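Local atomic coordinates of uncharacterized N-acetyltransferase D2E76_00625 (Mycobacteroides abscessus, PDB entry 6YCA), a protein that probably transfers acetyl groups from acetyl coenzyme A as an Eis-like GCN5-related N-acetyltransferase, yet is unable to modify aminoglycosides. Residues V330-Q335 with F346-D351; P360-D365 with G394-A399. All coordinates share one frame; numbering follows the deposited sequence.

Contact 1 of 2, residues V330-Q335 with F346-D351; sequences VVIEVQ and FSVSSD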
loop_
_atom_site.group_PDB
_atom_site.type_symbol
_atom_site.label_atom_id
_atom_site.label_comp_id
_atom_site.label_asym_id
_atom_site.label_seq_id
_atom_site.Cartn_x
_atom_site.Cartn_y
_atom_site.Cartn_z
ATOM N N VAL A 330 24.735 37.667 -30.570
ATOM C CA VAL A 330 24.339 36.460 -31.279
ATOM C C VAL A 330 23.062 36.768 -32.049
ATOM O O VAL A 330 22.175 37.463 -31.540
ATOM C CB VAL A 330 24.107 35.305 -30.282
ATOM C CG1 VAL A 330 23.529 34.092 -30.984
ATOM C CG2 VAL A 330 25.403 34.954 -29.576
ATOM N N VAL A 331 22.968 36.262 -33.275
ATOM C CA VAL A 331 21.801 36.473 -34.123
ATOM C C VAL A 331 20.936 35.222 -34.073
ATOM O O VAL A 331 21.398 34.124 -34.407
ATOM C CB VAL A 331 22.200 36.818 -35.565
ATOM C CG1 VAL A 331 20.951 37.033 -36.411
ATOM C CG2 VAL A 331 23.088 38.052 -35.583
ATOM N N ILE A 332 19.688 35.385 -33.642
ATOM C CA ILE A 332 18.743 34.284 -33.485
ATOM C C ILE A 332 17.640 34.439 -34.523
ATOM O O ILE A 332 16.961 35.471 -34.565
ATOM C CB ILE A 332 18.155 34.247 -32.066
ATOM C CG1 ILE A 332 19.275 34.178 -31.029
ATOM C CG2 ILE A 332 17.210 33.078 -31.919
ATOM C CD1 ILE A 332 18.785 34.218 -29.601
ATOM N N GLU A 333 17.455 33.418 -35.355
ATOM C CA GLU A 333 16.338 33.391 -36.292
ATOM C C GLU A 333 15.178 32.651 -35.634
ATOM O O GLU A 333 15.293 31.466 -35.302
ATOM C CB GLU A 333 16.737 32.722 -37.608
ATOM C CG GLU A 333 15.642 32.756 -38.675
ATOM C CD GLU A 333 16.066 32.123 -39.991
ATOM O OE1 GLU A 333 17.269 31.848 -40.168
ATOM O OE2 GLU A 333 15.193 31.894 -40.854
ATOM N N VAL A 334 14.061 33.352 -35.450
ATOM C CA VAL A 334 12.901 32.832 -34.737
ATOM C C VAL A 334 11.806 32.517 -35.746
ATOM O O VAL A 334 11.535 33.320 -36.649
ATOM C CB VAL A 334 12.407 33.840 -33.687
ATOM C CG1 VAL A 334 11.243 33.258 -32.894
ATOM C CG2 VAL A 334 13.553 34.247 -32.772
ATOM N N GLN A 335 11.187 31.348 -35.597
ATOM C CA GLN A 335 10.047 30.945 -36.408
ATOM C C GLN A 335 8.777 31.036 -35.578
ATOM O O GLN A 335 8.711 30.481 -34.476
ATOM C CB GLN A 335 10.221 29.531 -36.957
ATOM C CG GLN A 335 9.023 29.053 -37.758
ATOM C CD GLN A 335 9.339 27.838 -38.604
ATOM O OE1 GLN A 335 9.951 27.954 -39.669
ATOM N NE2 GLN A 335 8.923 26.663 -38.138
ATOM N N PHE A 346 16.970 38.364 -34.917
ATOM C CA PHE A 346 17.235 39.359 -33.886
ATOM C C PHE A 346 18.664 39.219 -33.391
ATOM O O PHE A 346 19.081 38.131 -32.980
ATOM C CB PHE A 346 16.284 39.194 -32.697
ATOM C CG PHE A 346 14.837 39.201 -33.073
ATOM C CD1 PHE A 346 14.171 40.395 -33.276
ATOM C CD2 PHE A 346 14.140 38.014 -33.222
ATOM C CE1 PHE A 346 12.835 40.404 -33.620
ATOM C CE2 PHE A 346 12.802 38.018 -33.567
ATOM C CZ PHE A 346 12.148 39.213 -33.765
ATOM N N SER A 347 19.407 40.322 -33.422
ATOM C CA SER A 347 20.734 40.386 -32.824
ATOM C C SER A 347 20.562 40.808 -31.370
ATOM O O SER A 347 20.174 41.946 -31.090
ATOM C CB SER A 347 21.600 41.390 -33.576
ATOM O OG SER A 347 22.820 41.623 -32.896
ATOM N N VAL A 348 20.839 39.894 -30.445
ATOM C CA VAL A 348 20.664 40.136 -29.019
ATOM C C VAL A 348 22.034 40.316 -28.379
ATOM O O VAL A 348 22.945 39.509 -28.599
ATOM C CB VAL A 348 19.846 39.026 -28.333
ATOM C CG1 VAL A 348 18.417 39.053 -28.836
ATOM C CG2 VAL A 348 20.464 37.665 -28.580
ATOM N N SER A 349 22.183 41.386 -27.605
ATOM C CA SER A 349 23.412 41.646 -26.875
ATOM C C SER A 349 23.068 42.497 -25.664
ATOM O O SER A 349 21.973 43.055 -25.562
ATOM C CB SER A 349 24.451 42.347 -27.753
ATOM O OG SER A 349 24.026 43.656 -28.089
ATOM N N SER A 350 24.025 42.591 -24.739
ATOM C CA SER A 350 23.815 43.387 -23.535
ATOM C C SER A 350 23.585 44.868 -23.835
ATOM O O SER A 350 23.039 45.580 -22.986
ATOM C CB SER A 350 24.994 43.194 -22.574
ATOM O OG SER A 350 24.803 43.903 -21.364
ATOM N N ASP A 351 23.971 45.350 -25.019
ATOM C CA ASP A 351 23.821 46.764 -25.351
ATOM C C ASP A 351 22.566 47.074 -26.156
ATOM O O ASP A 351 21.922 48.098 -25.911
ATOM C CB ASP A 351 25.041 47.268 -26.124
ATOM C CG ASP A 351 26.312 47.193 -25.315
ATOM O OD1 ASP A 351 26.236 47.295 -24.072
ATOM O OD2 ASP A 351 27.391 47.035 -25.924
#
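Two antiparallel strands, 330-335 and 344-348, pair as the arms of a β hairpin, buried on the face where Val330, Ile332, Phe346 and Val348 lie. Two hydrogen-bonded pairs, Val330 with Val348 and Ile332 with Phe346, enclose the non-hydrogen-bonded pair Val331-Ser347. In each, two hydrogen bonds close a ring: Val348 N gives to Val330 O at 3.0 Å and Ile332 N to Phe346 O at 2.9 Å, almost straight (171°), while Val330 N and Phe346 N return bonds to Val348 O and Ile332 O. Val330 O takes its donor in the carbonyl plane, whereas Phe346 O takes Ile332 N from about 30° above its plane. The hairpin belongs to the five-stranded sheet of the sterol carrier protein-like domain, in which strand 362-365 runs along the other edge of 330-335. On the buried face CD1 of Ile332, at the end of an extended chain (chi2 177°), meets CG2 of Val348 at 4.0 Å, the two side chains crossing obliquely. CG2 of Val334 abuts the in-plane edge of the Phe346 ring, 3.8 Å from CD2, the side chains nearly perpendicular. Leu319 of helix 315-321 touches Phe346 and Val348; Phe403 of helix 395-403 packs on Ile332 and Val348.

Contact 2 of 2, residues P360-D365 with G394-A399; sequences PDISVD and GAIRAA. With SO4 (sulfate ion), chain B.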
loop_
_atom_site.group_PDB
_atom_site.type_symbol
_atom_site.label_atom_id
_atom_site.label_comp_id
_atom_site.label_asym_id
_atom_site.label_seq_id
_atom_site.Cartn_x
_atom_site.Cartn_y
_atom_site.Cartn_z
ATOM N N PRO A 360 22.064 34.097 -39.444
ATOM C CA PRO A 360 21.837 33.810 -38.026
ATOM C C PRO A 360 22.852 32.823 -37.472
ATOM O O PRO A 360 23.438 32.009 -38.189
ATOM C CB PRO A 360 20.431 33.209 -38.010
ATOM C CG PRO A 360 20.293 32.586 -39.356
ATOM C CD PRO A 360 21.036 33.481 -40.303
ATOM N N ASP A 361 23.049 32.910 -36.160
ATOM C CA ASP A 361 23.840 31.927 -35.434
ATOM C C ASP A 361 22.996 30.777 -34.912
ATOM O O ASP A 361 23.531 29.689 -34.672
ATOM C CB ASP A 361 24.553 32.589 -34.250
ATOM C CG ASP A 361 25.625 33.565 -34.685
ATOM O OD1 ASP A 361 26.395 33.228 -35.611
ATOM O OD2 ASP A 361 25.692 34.671 -34.107
ATOM N N ILE A 362 21.699 30.997 -34.714
ATOM C CA ILE A 362 20.823 30.004 -34.099
ATOM C C ILE A 362 19.434 30.122 -34.714
ATOM O O ILE A 362 18.950 31.227 -34.973
ATOM C CB ILE A 362 20.787 30.213 -32.569
ATOM C CG1 ILE A 362 22.037 29.625 -31.925
ATOM C CG2 ILE A 362 19.543 29.596 -31.952
ATOM C CD1 ILE A 362 22.113 29.887 -30.473
ATOM N N SER A 363 18.795 28.978 -34.955
ATOM C CA SER A 363 17.420 28.922 -35.434
ATOM C C SER A 363 16.595 28.142 -34.422
ATOM O O SER A 363 17.015 27.072 -33.970
ATOM C CB SER A 363 17.328 28.253 -36.809
ATOM O OG SER A 363 17.882 29.071 -37.829
ATOM N N VAL A 364 15.446 28.695 -34.037
ATOM C CA VAL A 364 14.598 28.079 -33.024
ATOM C C VAL A 364 13.176 28.569 -33.260
ATOM O O VAL A 364 12.964 29.686 -33.739
ATOM C CB VAL A 364 15.128 28.433 -31.609
ATOM C CG1 VAL A 364 15.688 29.843 -31.593
ATOM C CG2 VAL A 364 14.083 28.249 -30.542
ATOM N N ASP A 365 12.196 27.729 -32.928
ATOM C CA ASP A 365 10.803 28.156 -32.961
ATOM C C ASP A 365 10.440 28.918 -31.688
ATOM O O ASP A 365 11.076 28.772 -30.642
ATOM C CB ASP A 365 9.865 26.962 -33.169
ATOM C CG ASP A 365 9.891 25.982 -32.009
ATOM O OD1 ASP A 365 10.931 25.892 -31.325
ATOM O OD2 ASP A 365 8.878 25.285 -31.796
ATOM N N GLY A 394 30.565 27.005 -31.803
ATOM C CA GLY A 394 30.530 27.765 -30.573
ATOM C C GLY A 394 29.329 28.672 -30.427
ATOM O O GLY A 394 29.212 29.355 -29.403
ATOM N N ALA A 395 28.452 28.718 -31.434
ATOM C CA ALA A 395 27.258 29.556 -31.360
ATOM C C ALA A 395 26.375 29.162 -30.185
ATOM O O ALA A 395 25.786 30.026 -29.525
ATOM C CB ALA A 395 26.480 29.473 -32.674
ATOM N N ILE A 396 26.263 27.859 -29.914
ATOM C CA ILE A 396 25.463 27.400 -28.781
ATOM C C ILE A 396 26.068 27.868 -27.463
ATOM O O ILE A 396 25.357 28.356 -26.577
ATOM C CB ILE A 396 25.283 25.872 -28.819
ATOM C CG1 ILE A 396 24.432 25.453 -30.023
ATOM C CG2 ILE A 396 24.673 25.390 -27.505
ATOM C CD1 ILE A 396 22.998 25.936 -29.979
ATOM N N ARG A 397 27.387 27.715 -27.300
ATOM C CA ARG A 397 27.999 28.170 -26.050
ATOM C C ARG A 397 27.952 29.686 -25.903
ATOM O O ARG A 397 27.728 30.197 -24.798
ATOM C CB ARG A 397 29.400 27.604 -25.785
ATOM C CG ARG A 397 29.446 26.114 -25.460
ATOM C CD ARG A 397 30.845 25.693 -25.014
ATOM N NE ARG A 397 30.894 24.305 -24.552
ATOM C CZ ARG A 397 31.129 23.266 -25.346
ATOM N NH1 ARG A 397 31.332 23.474 -26.641
ATOM N NH2 ARG A 397 31.160 22.030 -24.858
ATOM N N ALA A 398 28.155 30.418 -27.001
ATOM C CA ALA A 398 28.083 31.878 -26.952
ATOM C C ALA A 398 26.687 32.354 -26.565
ATOM O O ALA A 398 26.538 33.338 -25.829
ATOM C CB ALA A 398 28.502 32.477 -28.296
ATOM N N ALA A 399 25.653 31.692 -27.082
ATOM C CA ALA A 399 24.297 32.052 -26.698
ATOM C C ALA A 399 24.051 31.739 -25.232
ATOM O O ALA A 399 23.433 32.535 -24.514
ATOM C CB ALA A 399 23.287 31.311 -27.567
HETATM S S SO4 B . 28.950 23.465 -21.043
HETATM O O1 SO4 B . 29.781 24.382 -20.258
HETATM O O2 SO4 B . 27.994 22.794 -20.167
HETATM O O3 SO4 B . 28.230 24.194 -22.084
HETATM O O4 SO4 B . 29.792 22.462 -21.689
#
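The start of helix 395-403 rests on strand 362-365 and the turn before it, its segment inclined at 69° to the strand. Ile362 makes the close part of the contact. Its CG1 stands anti to the carbonyl carbon and chi2 is extended at 175°, so CD1 is carried out as a slim tip that reaches the helix end-on. Ile362 CD1 lies 3.4 Å from Ala399 CB and 4.1 Å from Ile396 CD1; it also approaches the carbonyl O of Ala395, which already accepts the helical hydrogen bond from Ala399 N. One turn earlier the methyl of Ala395 sits against the backbone of Asp361, its CB 3.6 Å from Asp361 O. The carboxylate of Asp361 is gripped separately, OD2 by Val331 N and OD1 by Ser392 OG, which ties the turn to strand 330-335 and to the approach to the helix. Arg397, by contrast, belongs to the exposed side. Its chain extends from CG to NE, and Arg397 NH2 makes a weak hydrogen bond of 3.5 Å to O4 of a sulfate, probably from the crystallisation liquor, that is also held by Thr407 of the second subunit. The small methyl of Ala399 lets the end of Ile362 come up against the helix, an apolar helix-on-sheet packing of the kind seen where helices cover the five-stranded sheet of a sterol carrier protein-like (α+β) domain.

Contacts 1 and 2 share one sheet, since strands 330-335 and 362-365 are neighbours in it and the contact centres lie about 9 Å apart. Where they meet, Glu333 N is 2.7 Å from Ile362 O, a probable hydrogen bond, and Ile332 CG2 packs 3.6 Å from Val364 CG1. Both contacts are largely buried, but 394-399 also has a solvent-facing side. Their chemistry follows their place: contact 1, within the sheet, is joined by backbone hydrogen bonds with apolar side chains added, whereas contact 2, between layers, relies on side-chain packing. Helix 395-403 serves both, its first turns meeting Ile362 and its later residues Leu402 and Phe403 reaching the hairpin.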